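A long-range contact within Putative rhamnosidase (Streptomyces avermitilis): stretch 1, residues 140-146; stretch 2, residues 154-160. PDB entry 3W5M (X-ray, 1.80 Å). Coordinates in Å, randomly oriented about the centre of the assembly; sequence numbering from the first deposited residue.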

# COMPACT_ATOMS: atom_id res chain seq x y z
N TRP A 140 -23.81 -29.97 15.87
CA TRP A 140 -22.51 -30.43 16.33
C TRP A 140 -22.70 -31.79 16.97
O TRP A 140 -23.58 -31.93 17.83
CB TRP A 140 -21.91 -29.51 17.38
CG TRP A 140 -21.59 -28.14 16.87
CD1 TRP A 140 -22.42 -27.08 16.82
CD2 TRP A 140 -20.32 -27.69 16.39
NE1 TRP A 140 -21.76 -25.98 16.30
CE2 TRP A 140 -20.47 -26.33 16.03
CE3 TRP A 140 -19.07 -28.30 16.23
CZ2 TRP A 140 -19.40 -25.56 15.54
CZ3 TRP A 140 -18.02 -27.55 15.72
CH2 TRP A 140 -18.19 -26.18 15.38
N ILE A 141 -21.94 -32.79 16.54
CA ILE A 141 -22.09 -34.13 17.09
C ILE A 141 -20.79 -34.66 17.67
O ILE A 141 -19.69 -34.18 17.34
CB ILE A 141 -22.69 -35.14 16.06
CG1 ILE A 141 -21.79 -35.33 14.84
CG2 ILE A 141 -24.06 -34.70 15.64
CD1 ILE A 141 -22.17 -36.57 14.04
N TRP A 142 -20.92 -35.64 18.57
CA TRP A 142 -19.78 -36.35 19.12
C TRP A 142 -20.21 -37.75 19.47
O TRP A 142 -21.36 -38.12 19.26
CB TRP A 142 -19.25 -35.60 20.37
CG TRP A 142 -17.90 -35.98 20.77
CD1 TRP A 142 -17.54 -36.62 21.94
CD2 TRP A 142 -16.68 -35.73 20.06
NE1 TRP A 142 -16.18 -36.78 21.98
CE2 TRP A 142 -15.62 -36.25 20.84
CE3 TRP A 142 -16.38 -35.12 18.82
CZ2 TRP A 142 -14.27 -36.21 20.43
CZ3 TRP A 142 -15.03 -35.07 18.42
CH2 TRP A 142 -14.00 -35.62 19.23
N PHE A 143 -19.28 -38.54 19.99
CA PHE A 143 -19.63 -39.82 20.59
C PHE A 143 -20.51 -39.58 21.84
O PHE A 143 -20.32 -38.56 22.55
CB PHE A 143 -18.35 -40.60 20.93
CG PHE A 143 -18.65 -41.96 21.52
CD1 PHE A 143 -18.91 -43.05 20.68
CD2 PHE A 143 -18.77 -42.13 22.90
CE1 PHE A 143 -19.22 -44.29 21.22
CE2 PHE A 143 -19.11 -43.37 23.44
CZ PHE A 143 -19.33 -44.45 22.60
N PRO A 144 -21.49 -40.48 22.11
CA PRO A 144 -22.36 -40.29 23.27
C PRO A 144 -21.63 -40.58 24.57
O PRO A 144 -21.77 -41.67 25.14
CB PRO A 144 -23.50 -41.30 23.04
CG PRO A 144 -22.88 -42.36 22.16
CD PRO A 144 -21.99 -41.57 21.23
N GLU A 145 -20.82 -39.62 25.00
CA GLU A 145 -20.14 -39.68 26.30
C GLU A 145 -20.37 -38.32 26.99
O GLU A 145 -20.01 -37.27 26.46
CB GLU A 145 -18.64 -39.98 26.14
CG GLU A 145 -17.92 -39.12 25.13
CD GLU A 145 -16.52 -39.61 24.76
OE1 GLU A 145 -16.00 -40.55 25.40
OE2 GLU A 145 -15.93 -39.06 23.82
N GLY A 146 -21.02 -38.35 28.15
CA GLY A 146 -21.34 -37.14 28.90
C GLY A 146 -22.01 -36.01 28.11
O GLY A 146 -23.00 -36.20 27.39
N ALA A 154 -9.70 -35.90 25.87
CA ALA A 154 -8.78 -35.61 24.77
C ALA A 154 -8.53 -36.92 23.99
O ALA A 154 -7.56 -37.65 24.25
CB ALA A 154 -7.46 -35.06 25.28
N ALA A 155 -9.42 -37.21 23.05
CA ALA A 155 -9.38 -38.48 22.36
C ALA A 155 -9.89 -38.34 20.93
O ALA A 155 -10.40 -37.27 20.54
CB ALA A 155 -10.19 -39.51 23.13
N THR A 156 -9.71 -39.40 20.15
CA THR A 156 -10.27 -39.51 18.80
C THR A 156 -11.55 -40.33 18.85
O THR A 156 -11.63 -41.32 19.60
CB THR A 156 -9.23 -40.14 17.85
OG1 THR A 156 -8.07 -39.31 17.86
CG2 THR A 156 -9.75 -40.28 16.38
N ARG A 157 -12.57 -39.90 18.09
CA ARG A 157 -13.81 -40.67 17.93
C ARG A 157 -14.06 -40.87 16.43
O ARG A 157 -13.54 -40.11 15.61
CB ARG A 157 -14.99 -39.99 18.60
CG ARG A 157 -14.75 -39.74 20.09
CD ARG A 157 -14.77 -41.04 20.86
NE ARG A 157 -14.58 -40.88 22.31
CZ ARG A 157 -13.53 -41.34 23.00
NH1 ARG A 157 -12.52 -41.97 22.40
NH2 ARG A 157 -13.50 -41.17 24.34
N TRP A 158 -14.81 -41.92 16.10
CA TRP A 158 -15.02 -42.31 14.70
C TRP A 158 -16.52 -42.30 14.40
O TRP A 158 -17.34 -42.64 15.28
CB TRP A 158 -14.40 -43.71 14.47
CG TRP A 158 -12.90 -43.70 14.63
CD1 TRP A 158 -11.98 -43.53 13.64
CD2 TRP A 158 -12.15 -43.86 15.85
NE1 TRP A 158 -10.70 -43.57 14.16
CE2 TRP A 158 -10.78 -43.76 15.51
CE3 TRP A 158 -12.51 -44.07 17.20
CZ2 TRP A 158 -9.76 -43.87 16.47
CZ3 TRP A 158 -11.50 -44.16 18.15
CH2 TRP A 158 -10.14 -44.06 17.78
N PHE A 159 -16.87 -41.93 13.16
CA PHE A 159 -18.26 -41.72 12.76
C PHE A 159 -18.48 -42.23 11.36
O PHE A 159 -17.61 -42.04 10.49
CB PHE A 159 -18.58 -40.22 12.75
CG PHE A 159 -18.33 -39.56 14.08
CD1 PHE A 159 -17.04 -39.18 14.42
CD2 PHE A 159 -19.36 -39.39 15.02
CE1 PHE A 159 -16.77 -38.60 15.66
CE2 PHE A 159 -19.08 -38.80 16.26
CZ PHE A 159 -17.80 -38.42 16.57
N ARG A 160 -19.66 -42.82 11.16
CA ARG A 160 -20.09 -43.30 9.85
C ARG A 160 -21.53 -42.95 9.56
O ARG A 160 -22.37 -42.92 10.48
CB ARG A 160 -19.96 -44.83 9.78
CG ARG A 160 -18.55 -45.36 9.61
CD ARG A 160 -18.48 -46.90 9.63
NE ARG A 160 -19.44 -47.55 8.73
CZ ARG A 160 -19.18 -47.87 7.46
NH1 ARG A 160 -17.99 -47.62 6.94
NH2 ARG A 160 -20.12 -48.47 6.73

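Stretch 1 enters as the end of a strand, residues 140-142, and leaves it as a loop from Phe 143 onward; stretch 2 begins as loop and becomes a strand at Thr 156. The two strands do not pair. Their axes come no closer than 9.0 Å, their N-to-C directions differ by 111°, and no backbone hydrogen bond links them, so the contact is carried largely by side chains spanning the gap. The nearest CA atoms across it, those of Phe 143 and Arg 157, are 6.5 Å apart. Within the loop, the backbone N of Glu 145 donates to O of Phe 143 at 2.7 Å, a tight local turn just ahead of the acidic side chain.

The shortest contacts form a salt bridge with two hydrogen bonds. Arg 157 NE donates to Glu 145 OE2 at 2.7 Å and Arg 157 NH2 to Glu 145 OE1 at 2.8 Å, both with N-H...O angles of 154°. The carboxylate meets the guanidinium at its edge, near its plane, where the N-H groups point, so that charge and direction reinforce each other. Both side chains leave their backbones toward the other stretch, Glu 145 with chi1 p and Arg 157 with chi1 and chi2 m. The pair is further fixed from within each stretch: Trp 142 NE1 donates to Glu 145 OE2 at 2.9 Å, giving that oxygen a second donor, while Arg 157 NH1 donates to the backbone O of Thr 156 at 3.0 Å.

Arg 157 also contributes its aliphatic stem. Arg 157 CB lies over one face of the Trp 142 ring, and Arg 157 CG approaches Trp 142 CZ2 to 3.6 Å; Arg 157 CD packs against Phe 143 CB, also at 3.6 Å. A long side chain that is apolar near the backbone and charged at its tip suits this place. The CA-to-CB bond of Trp 142 points away from stretch 2, but with chi1 t the broad indole returns to it, combining a large apolar surface with a polar N-H.

Farther along the strand, Phe 159 adds a second apolar part of the contact. Its CA-to-CB bond points toward stretch 1 and the residue is buried; the ring edge meets the backbone, with Phe 159 CE2 3.6 Å from Trp 142 C and Phe 159 CZ 3.7 Å from Phe 143 N. Looser apolar contacts join Phe 159 CZ to Trp 142 CE3 at 4.2 Å and Phe 159 CD2 to Ile 141 CD1 at 4.1 Å. In all, 339 Å² is buried between the stretches, with Arg 157 and Phe 159 the most heavily covered residues.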